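Local coordinates for lectin-like protein (Entamoeba histolytica HM-1:IMSS-A, PDB 5ZBT), which is of unknown function but, as a legume lectin-like domain of an ERGIC-53-like membrane protein, may bind mannose, at residues D26-V39 with N42-V56. Sequence-based numbering, arbitrary orientation.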
ATOM      1  N   ASP A  26     -11.350  11.849 -10.234  1.00 40.61           N
ATOM      2  CA  ASP A  26     -10.316  11.004  -9.626  1.00 26.61           C
ATOM      3  C   ASP A  26     -10.197  11.346  -8.140  1.00 26.47           C
ATOM      4  O   ASP A  26      -9.708  12.421  -7.778  1.00 25.56           O
ATOM      5  CB  ASP A  26      -8.990  11.219 -10.356  1.00 20.28           C
ATOM      6  CG  ASP A  26      -7.862  10.332  -9.853  1.00 22.57           C
ATOM      7  OD1 ASP A  26      -8.000   9.695  -8.786  1.00 23.90           O
ATOM      8  OD2 ASP A  26      -6.819  10.276 -10.546  1.00 16.30           O
ATOM      9  N   VAL A  27     -10.616  10.427  -7.274  1.00 22.49           N
ATOM     10  CA  VAL A  27     -10.582  10.668  -5.838  1.00 20.52           C
ATOM     11  C   VAL A  27      -9.509   9.826  -5.157  1.00 21.85           C
ATOM     12  O   VAL A  27      -9.593   9.572  -3.951  1.00 19.20           O
ATOM     13  CB  VAL A  27     -11.954  10.422  -5.193  1.00 26.74           C
ATOM     14  CG1 VAL A  27     -13.013  11.346  -5.798  1.00 20.15           C
ATOM     15  CG2 VAL A  27     -12.340   8.965  -5.345  1.00 19.77           C
ATOM     16  N   LEU A  28      -8.504   9.383  -5.910  1.00 19.98           N
ATOM     17  CA  LEU A  28      -7.430   8.553  -5.380  1.00 17.96           C
ATOM     18  C   LEU A  28      -6.049   9.154  -5.580  1.00 17.74           C
ATOM     19  O   LEU A  28      -5.195   9.036  -4.700  1.00 18.68           O
ATOM     20  CB  LEU A  28      -7.461   7.158  -6.041  1.00 15.47           C
ATOM     21  CG  LEU A  28      -8.759   6.360  -5.977  1.00 15.75           C
ATOM     22  CD1 LEU A  28      -8.629   4.991  -6.653  1.00  9.67           C
ATOM     23  CD2 LEU A  28      -9.221   6.201  -4.529  1.00 11.83           C
ATOM     24  N   SER A  29      -5.799   9.770  -6.729  1.00 17.79           N
ATOM     25  CA  SER A  29      -4.445  10.106  -7.128  1.00 18.38           C
ATOM     26  C   SER A  29      -3.914  11.303  -6.362  1.00 17.74           C
ATOM     27  O   SER A  29      -4.657  12.238  -6.055  1.00 19.48           O
ATOM     28  CB  SER A  29      -4.387  10.411  -8.621  1.00 18.56           C
ATOM     29  OG  SER A  29      -4.679   9.255  -9.370  1.00 18.21           O
ATOM     30  N   PHE A  30      -2.621  11.260  -6.046  1.00 16.43           N
ATOM     31  CA  PHE A  30      -1.844  12.474  -5.829  1.00 15.20           C
ATOM     32  C   PHE A  30      -0.519  12.311  -6.554  1.00 18.18           C
ATOM     33  O   PHE A  30       0.220  11.349  -6.315  1.00 19.95           O
ATOM     34  CB  PHE A  30      -1.637  12.804  -4.348  1.00 18.05           C
ATOM     35  CG  PHE A  30      -1.188  11.652  -3.494  1.00 15.72           C
ATOM     36  CD1 PHE A  30      -2.119  10.795  -2.912  1.00 15.23           C
ATOM     37  CD2 PHE A  30       0.154  11.486  -3.188  1.00 15.12           C
ATOM     38  CE1 PHE A  30      -1.712   9.755  -2.092  1.00 15.72           C
ATOM     39  CE2 PHE A  30       0.578  10.454  -2.361  1.00 13.94           C
ATOM     40  CZ  PHE A  30      -0.355   9.583  -1.816  1.00 12.85           C
ATOM     41  N   ARG A  31      -0.245  13.231  -7.460  1.00 21.56           N
ATOM     42  CA  ARG A  31       0.886  13.167  -8.365  1.00 27.87           C
ATOM     43  C   ARG A  31       1.919  14.217  -7.987  1.00 31.98           C
ATOM     44  O   ARG A  31       1.666  15.107  -7.170  1.00 28.87           O
ATOM     45  CB  ARG A  31       0.412  13.357  -9.811  1.00 32.03           C
ATOM     46  CG  ARG A  31      -0.619  12.310 -10.237  1.00 31.04           C
ATOM     47  CD  ARG A  31      -1.173  12.563 -11.632  1.00 39.89           C
ATOM     48  NE  ARG A  31      -2.560  12.105 -11.732  1.00 52.81           N
ATOM     49  CZ  ARG A  31      -3.616  12.828 -11.358  1.00 48.42           C
ATOM     50  NH1 ARG A  31      -4.843  12.329 -11.469  1.00 31.56           N
ATOM     51  NH2 ARG A  31      -3.443  14.054 -10.868  1.00 45.62           N
ATOM     52  N   GLU A  32       3.114  14.088  -8.601  1.00 41.67           N
ATOM     53  CA  GLU A  32       4.253  14.990  -8.439  1.00 42.26           C
ATOM     54  C   GLU A  32       4.104  16.191  -9.365  1.00 47.14           C
ATOM     55  O   GLU A  32       3.857  16.013 -10.565  1.00 48.55           O
ATOM     56  CB  GLU A  32       5.559  14.273  -8.743  1.00 46.22           C
ATOM     57  CG  GLU A  32       5.943  13.195  -7.737  1.00 43.21           C
ATOM     58  CD  GLU A  32       7.451  12.921  -7.719  1.00 48.85           C
ATOM     59  OE1 GLU A  32       7.874  11.819  -8.159  1.00 50.31           O
ATOM     60  OE2 GLU A  32       8.214  13.815  -7.271  1.00 38.54           O
ATOM     61  N   PRO A  33       4.248  17.425  -8.853  1.00 51.12           N
ATOM     62  CA  PRO A  33       4.571  17.706  -7.448  1.00 47.96           C
ATOM     63  C   PRO A  33       3.344  17.628  -6.525  1.00 40.01           C
ATOM     64  O   PRO A  33       2.226  17.913  -6.969  1.00 37.49           O
ATOM     65  CB  PRO A  33       5.121  19.133  -7.507  1.00 47.95           C
ATOM     66  CG  PRO A  33       4.339  19.768  -8.634  1.00 48.49           C
ATOM     67  CD  PRO A  33       4.059  18.662  -9.638  1.00 49.30           C
ATOM     68  N   ILE A  34       3.560  17.242  -5.266  1.00 40.05           N
ATOM     69  CA  ILE A  34       2.458  17.065  -4.327  1.00 30.73           C
ATOM     70  C   ILE A  34       1.848  18.413  -3.979  1.00 32.27           C
ATOM     71  O   ILE A  34       2.542  19.325  -3.516  1.00 30.82           O
ATOM     72  CB  ILE A  34       2.931  16.369  -3.046  1.00 31.36           C
ATOM     73  CG1 ILE A  34       3.579  15.017  -3.363  1.00 30.47           C
ATOM     74  CG2 ILE A  34       1.747  16.197  -2.102  1.00 27.00           C
ATOM     75  CD1 ILE A  34       2.612  13.991  -3.868  1.00 33.96           C
ATOM     76  N   GLU A  35       0.542  18.524  -4.150  1.00 26.26           N
ATOM     77  CA  GLU A  35      -0.204  19.708  -3.751  1.00 27.91           C
ATOM     78  C   GLU A  35      -1.025  19.349  -2.519  1.00 29.18           C
ATOM     79  O   GLU A  35      -1.902  18.468  -2.595  1.00 29.55           O
ATOM     80  CB  GLU A  35      -1.088  20.202  -4.907  1.00 33.91           C
ATOM     81  CG  GLU A  35      -2.465  20.788  -4.569  1.00 41.31           C
ATOM     82  CD  GLU A  35      -3.320  21.052  -5.815  1.00 59.57           C
ATOM     83  OE1 GLU A  35      -4.218  20.225  -6.128  1.00 55.62           O
ATOM     84  OE2 GLU A  35      -3.073  22.070  -6.503  1.00 67.98           O
ATOM     85  N   PRO A  36      -0.731  19.944  -1.355  1.00 29.31           N
ATOM     86  CA  PRO A  36      -1.344  19.448  -0.104  1.00 26.93           C
ATOM     87  C   PRO A  36      -2.863  19.377  -0.100  1.00 28.69           C
ATOM     88  O   PRO A  36      -3.415  18.466   0.531  1.00 30.00           O
ATOM     89  CB  PRO A  36      -0.831  20.442   0.946  1.00 23.55           C
ATOM     90  CG  PRO A  36       0.486  20.853   0.433  1.00 18.30           C
ATOM     91  CD  PRO A  36       0.351  20.911  -1.081  1.00 23.39           C
ATOM     92  N   GLU A  37      -3.568  20.314  -0.738  1.00 30.44           N
ATOM     93  CA  GLU A  37      -5.024  20.255  -0.639  1.00 33.85           C
ATOM     94  C   GLU A  37      -5.575  19.076  -1.433  1.00 28.89           C
ATOM     95  O   GLU A  37      -6.620  18.524  -1.073  1.00 26.14           O
ATOM     96  CB  GLU A  37      -5.663  21.591  -1.066  1.00 35.43           C
ATOM     97  CG  GLU A  37      -5.875  21.849  -2.569  1.00 46.85           C
ATOM     98  CD  GLU A  37      -6.525  23.222  -2.847  1.00 57.69           C
ATOM     99  OE1 GLU A  37      -7.451  23.310  -3.696  1.00 61.53           O
ATOM    100  OE2 GLU A  37      -6.118  24.215  -2.203  1.00 52.68           O
ATOM    101  N   ASN A  38      -4.867  18.643  -2.473  1.00 26.01           N
ATOM    102  CA  ASN A  38      -5.318  17.467  -3.209  1.00 30.80           C
ATOM    103  C   ASN A  38      -5.275  16.214  -2.341  1.00 28.42           C
ATOM    104  O   ASN A  38      -6.161  15.356  -2.441  1.00 29.05           O
ATOM    105  CB  ASN A  38      -4.478  17.254  -4.470  1.00 28.74           C
ATOM    106  CG  ASN A  38      -4.941  16.044  -5.267  1.00 36.18           C
ATOM    107  OD1 ASN A  38      -6.146  15.869  -5.526  1.00 33.80           O
ATOM    108  ND2 ASN A  38      -3.997  15.186  -5.644  1.00 33.23           N
ATOM    109  N   VAL A  39      -4.242  16.081  -1.497  1.00 27.11           N
ATOM    110  CA  VAL A  39      -4.149  14.928  -0.605  1.00 19.79           C
ATOM    111  C   VAL A  39      -5.237  14.996   0.460  1.00 20.65           C
ATOM    112  O   VAL A  39      -5.982  14.030   0.674  1.00 18.66           O
ATOM    113  CB  VAL A  39      -2.746  14.847   0.028  1.00 19.23           C
ATOM    114  CG1 VAL A  39      -2.664  13.676   0.980  1.00 20.69           C
ATOM    115  CG2 VAL A  39      -1.678  14.719  -1.033  1.00 16.18           C
ATOM    116  N   ASN A  42      -8.966  14.034  -0.262  1.00 23.23           N
ATOM    117  CA  ASN A  42      -9.273  12.648  -0.568  1.00 19.62           C
ATOM    118  C   ASN A  42      -8.911  11.663   0.540  1.00 18.50           C
ATOM    119  O   ASN A  42      -9.415  10.535   0.511  1.00 22.61           O
ATOM    120  CB  ASN A  42      -8.582  12.253  -1.881  1.00 17.99           C
ATOM    121  CG  ASN A  42      -9.240  12.912  -3.081  1.00 22.51           C
ATOM    122  OD1 ASN A  42     -10.445  13.169  -3.055  1.00 18.60           O
ATOM    123  ND2 ASN A  42      -8.464  13.200  -4.124  1.00 21.63           N
ATOM    124  N   TYR A  43      -8.113  12.055   1.541  1.00 18.65           N
ATOM    125  CA  TYR A  43      -7.598  11.097   2.524  1.00 20.06           C
ATOM    126  C   TYR A  43      -7.680  11.644   3.941  1.00 17.46           C
ATOM    127  O   TYR A  43      -7.250  12.770   4.202  1.00 18.98           O
ATOM    128  CB  TYR A  43      -6.140  10.731   2.206  1.00 15.54           C
ATOM    129  CG  TYR A  43      -5.978   9.937   0.927  1.00 14.36           C
ATOM    130  CD1 TYR A  43      -5.708  10.561  -0.286  1.00 14.80           C
ATOM    131  CD2 TYR A  43      -6.085   8.556   0.937  1.00 18.37           C
ATOM    132  CE1 TYR A  43      -5.568   9.818  -1.459  1.00 17.81           C
ATOM    133  CE2 TYR A  43      -5.942   7.805  -0.224  1.00 12.63           C
ATOM    134  CZ  TYR A  43      -5.690   8.431  -1.408  1.00 14.61           C
ATOM    135  OH  TYR A  43      -5.551   7.654  -2.530  1.00 16.44           O
ATOM    136  N   ASP A  44      -8.236  10.847   4.850  1.00 18.05           N
ATOM    137  CA  ASP A  44      -8.069  11.052   6.281  1.00 15.29           C
ATOM    138  C   ASP A  44      -6.679  10.603   6.709  1.00 20.73           C
ATOM    139  O   ASP A  44      -6.054   9.745   6.076  1.00 17.90           O
ATOM    140  CB  ASP A  44      -9.083  10.250   7.098  1.00 19.84           C
ATOM    141  CG  ASP A  44     -10.502  10.601   6.784  1.00 19.29           C
ATOM    142  OD1 ASP A  44     -10.799  11.806   6.668  1.00 25.98           O
ATOM    143  OD2 ASP A  44     -11.313   9.655   6.648  1.00 26.86           O
ATOM    144  N   MET A  45      -6.219  11.156   7.831  1.00 16.96           N
ATOM    145  CA  MET A  45      -4.861  10.943   8.311  1.00 20.02           C
ATOM    146  C   MET A  45      -4.887  10.653   9.800  1.00 20.32           C
ATOM    147  O   MET A  45      -5.452  11.424  10.577  1.00 22.94           O
ATOM    148  CB  MET A  45      -3.978  12.160   8.004  1.00 17.26           C
ATOM    149  CG  MET A  45      -3.688  12.258   6.511  1.00 20.90           C
ATOM    150  SD  MET A  45      -2.812  13.733   6.001  1.00 22.07           S
ATOM    151  CE  MET A  45      -3.827  14.279   4.624  1.00 21.56           C
ATOM    152  N   LYS A  46      -4.279   9.539  10.193  1.00 23.84           N
ATOM    153  CA  LYS A  46      -4.357   9.059  11.571  1.00 23.02           C
ATOM    154  C   LYS A  46      -2.979   8.517  11.941  1.00 23.78           C
ATOM    155  O   LYS A  46      -2.605   7.415  11.523  1.00 19.16           O
ATOM    156  CB  LYS A  46      -5.449   8.007  11.708  1.00 23.56           C
ATOM    157  CG  LYS A  46      -5.505   7.309  13.058  1.00 33.44           C
ATOM    158  CD  LYS A  46      -5.875   8.248  14.189  1.00 30.45           C
ATOM    159  CE  LYS A  46      -6.875   7.575  15.130  1.00 46.26           C
ATOM    160  NZ  LYS A  46      -7.033   8.284  16.437  1.00 50.36           N
ATOM    161  N   GLY A  47      -2.232   9.301  12.727  1.00 20.20           N
ATOM    162  CA  GLY A  47      -0.857   9.006  13.049  1.00 13.67           C
ATOM    163  C   GLY A  47       0.040  10.102  12.513  1.00 16.45           C
ATOM    164  O   GLY A  47      -0.428  11.101  11.957  1.00 15.47           O
ATOM    165  N   PRO A  48       1.350   9.934  12.659  1.00 19.96           N
ATOM    166  CA  PRO A  48       2.295  10.978  12.220  1.00 16.02           C
ATOM    167  C   PRO A  48       2.479  11.086  10.714  1.00 18.34           C
ATOM    168  O   PRO A  48       3.618  11.121  10.226  1.00 17.58           O
ATOM    169  CB  PRO A  48       3.609  10.559  12.883  1.00 12.89           C
ATOM    170  CG  PRO A  48       3.475   9.067  12.997  1.00 23.52           C
ATOM    171  CD  PRO A  48       2.025   8.831  13.359  1.00 15.42           C
ATOM    172  N   ILE A  49       1.378  11.167   9.975  1.00 17.53           N
ATOM    173  CA  ILE A  49       1.435  11.480   8.554  1.00 15.58           C
ATOM    174  C   ILE A  49       1.702  12.973   8.395  1.00 17.85           C
ATOM    175  O   ILE A  49       1.150  13.794   9.140  1.00 16.52           O
ATOM    176  CB  ILE A  49       0.122  11.071   7.868  1.00 16.87           C
ATOM    177  CG1 ILE A  49       0.009   9.552   7.794  1.00 18.27           C
ATOM    178  CG2 ILE A  49       0.005  11.716   6.496  1.00 12.24           C
ATOM    179  CD1 ILE A  49      -1.297   9.049   8.338  1.00 18.13           C
ATOM    180  N   ILE A  50       2.550  13.333   7.426  1.00 13.17           N
ATOM    181  CA  ILE A  50       2.858  14.726   7.124  1.00 16.02           C
ATOM    182  C   ILE A  50       3.022  14.874   5.623  1.00 12.43           C
ATOM    183  O   ILE A  50       3.844  14.181   5.017  1.00 16.02           O
ATOM    184  CB  ILE A  50       4.148  15.221   7.812  1.00 17.94           C
ATOM    185  CG1 ILE A  50       4.055  15.164   9.341  1.00 15.51           C
ATOM    186  CG2 ILE A  50       4.461  16.628   7.338  1.00 11.73           C
ATOM    187  CD1 ILE A  50       5.406  15.451  10.037  1.00 12.38           C
ATOM    188  N   VAL A  51       2.294  15.810   5.025  1.00 14.02           N
ATOM    189  CA  VAL A  51       2.483  16.133   3.612  1.00 14.94           C
ATOM    190  C   VAL A  51       3.642  17.120   3.499  1.00 12.53           C
ATOM    191  O   VAL A  51       3.557  18.251   3.984  1.00 12.16           O
ATOM    192  CB  VAL A  51       1.209  16.711   2.984  1.00 16.06           C
ATOM    193  CG1 VAL A  51       1.437  16.990   1.503  1.00 12.75           C
ATOM    194  CG2 VAL A  51       0.027  15.775   3.219  1.00 10.88           C
ATOM    195  N   PHE A  52       4.734  16.681   2.883  1.00 17.78           N
ATOM    196  CA  PHE A  52       5.875  17.518   2.558  1.00 18.17           C
ATOM    197  C   PHE A  52       5.772  17.943   1.097  1.00 20.36           C
ATOM    198  O   PHE A  52       4.881  17.501   0.360  1.00 19.62           O
ATOM    199  CB  PHE A  52       7.189  16.774   2.832  1.00 15.83           C
ATOM    200  CG  PHE A  52       7.571  16.722   4.288  1.00 19.47           C
ATOM    201  CD1 PHE A  52       8.253  17.788   4.887  1.00 15.94           C
ATOM    202  CD2 PHE A  52       7.260  15.617   5.058  1.00 16.61           C
ATOM    203  CE1 PHE A  52       8.600  17.741   6.228  1.00 16.65           C
ATOM    204  CE2 PHE A  52       7.615  15.558   6.403  1.00 17.48           C
ATOM    205  CZ  PHE A  52       8.285  16.620   6.993  1.00 17.47           C
ATOM    206  N   GLU A  53       6.709  18.797   0.673  1.00 21.12           N
ATOM    207  CA  GLU A  53       6.731  19.268  -0.713  1.00 27.88           C
ATOM    208  C   GLU A  53       6.922  18.114  -1.701  1.00 27.79           C
ATOM    209  O   GLU A  53       6.207  18.022  -2.707  1.00 25.42           O
ATOM    210  CB  GLU A  53       7.835  20.315  -0.899  1.00 31.84           C
ATOM    211  CG  GLU A  53       7.470  21.408  -1.901  1.00 33.65           C
ATOM    212  CD  GLU A  53       8.667  22.160  -2.438  1.00 36.15           C
ATOM    213  OE1 GLU A  53       9.784  21.940  -1.937  1.00 37.83           O
ATOM    214  OE2 GLU A  53       8.492  22.969  -3.377  1.00 58.08           O
ATOM    215  N   ASN A  54       7.870  17.215  -1.427  1.00 24.80           N
ATOM    216  CA  ASN A  54       8.231  16.166  -2.376  1.00 28.80           C
ATOM    217  C   ASN A  54       7.677  14.778  -2.043  1.00 27.63           C
ATOM    218  O   ASN A  54       7.932  13.840  -2.803  1.00 33.44           O
ATOM    219  CB  ASN A  54       9.754  16.065  -2.496  1.00 30.63           C
ATOM    220  CG  ASN A  54      10.401  17.391  -2.858  1.00 42.15           C
ATOM    221  OD1 ASN A  54       9.842  18.172  -3.631  1.00 41.46           O
ATOM    222  ND2 ASN A  54      11.590  17.652  -2.300  1.00 37.68           N
ATOM    223  N   TYR A  55       6.942  14.611  -0.943  1.00 21.75           N
ATOM    224  CA  TYR A  55       6.484  13.279  -0.552  1.00 19.55           C
ATOM    225  C   TYR A  55       5.481  13.416   0.586  1.00 20.15           C
ATOM    226  O   TYR A  55       5.401  14.459   1.250  1.00 16.61           O
ATOM    227  CB  TYR A  55       7.659  12.366  -0.131  1.00 18.98           C
ATOM    228  CG  TYR A  55       8.509  12.953   0.975  1.00 19.81           C
ATOM    229  CD1 TYR A  55       8.191  12.743   2.315  1.00 16.40           C
ATOM    230  CD2 TYR A  55       9.606  13.756   0.684  1.00 25.14           C
ATOM    231  CE1 TYR A  55       8.959  13.298   3.331  1.00 14.66           C
ATOM    232  CE2 TYR A  55      10.382  14.327   1.699  1.00 18.55           C
ATOM    233  CZ  TYR A  55      10.052  14.091   3.013  1.00 17.56           C
ATOM    234  OH  TYR A  55      10.822  14.646   4.015  1.00 20.28           O
ATOM    235  N   VAL A  56       4.703  12.352   0.789  1.00 16.36           N
ATOM    236  CA  VAL A  56       3.863  12.200   1.969  1.00 11.07           C
ATOM    237  C   VAL A  56       4.596  11.270   2.933  1.00 14.62           C
ATOM    238  O   VAL A  56       4.901  10.117   2.595  1.00 15.05           O
ATOM    239  CB  VAL A  56       2.474  11.652   1.607  1.00 14.64           C
ATOM    240  CG1 VAL A  56       1.583  11.540   2.860  1.00 11.42           C
ATOM    241  CG2 VAL A  56       1.808  12.524   0.534  1.00 14.28           C
TER
HETATM  242  O   HOH W   1     -10.676  14.494  -6.179  1.00 25.67           O
HETATM  243  O   HOH W   2     -10.802   8.671  -1.397  1.00 16.10           O
HETATM  244  O   HOH W   3      -5.725  12.637  -3.684  1.00 24.61           O
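Phe30 turns an edge of its ring, CD1 and CE1, toward the Tyr43 ring in an offset edge-to-face pair, with centroids 5.8 Å apart and planes at 90°. Its chi1 of 47° sets the ring between its own backbone N and carbonyl carbon, and from there CE2 also meets Val56 CG2 at 3.8 Å. Tyr43 reaches past this edge to donate its OH to Leu28 O at 2.6 Å, in the carbonyl plane and on a lone pair, which ties the far end of the ring to the incoming loop. At the near end, Val39 O accepts from Asn42 N and more weakly from Tyr43 N, where the chain passes from the helix into strand 43-46.

Asn42 lays its amide against the Val27 carbonyl, CG to O 3.5 Å. Its ND2 donates to two waters: one is held by Ser29 O and Asn38 O, the other by Asp26 O. Asn38, with CG anti to its backbone N (chi1 -179°), donates ND2 to Ser29 O at 3.0 Å, pinning the loop to the helix.

In this legume lectin-like sandwich the loop and short helix cover one margin: strand 43-46 is outermost in one antiparallel sheet, strand 50-51 in the other. Between these edges the packing is aliphatic. Val51 splits its methyls, CG1 touching Ile34 CG2 at 3.7 Å and packing on Pro36, CG2 sliding past Val39 CG1. That same Val39 methyl takes Met45 CE at 3.9 Å, while Met69 of strand 66-71 adds to the packing around Val39. Further along, Ile34 CB rests on Glu53 O, at the turn where Phe52 N donates to Tyr55 O.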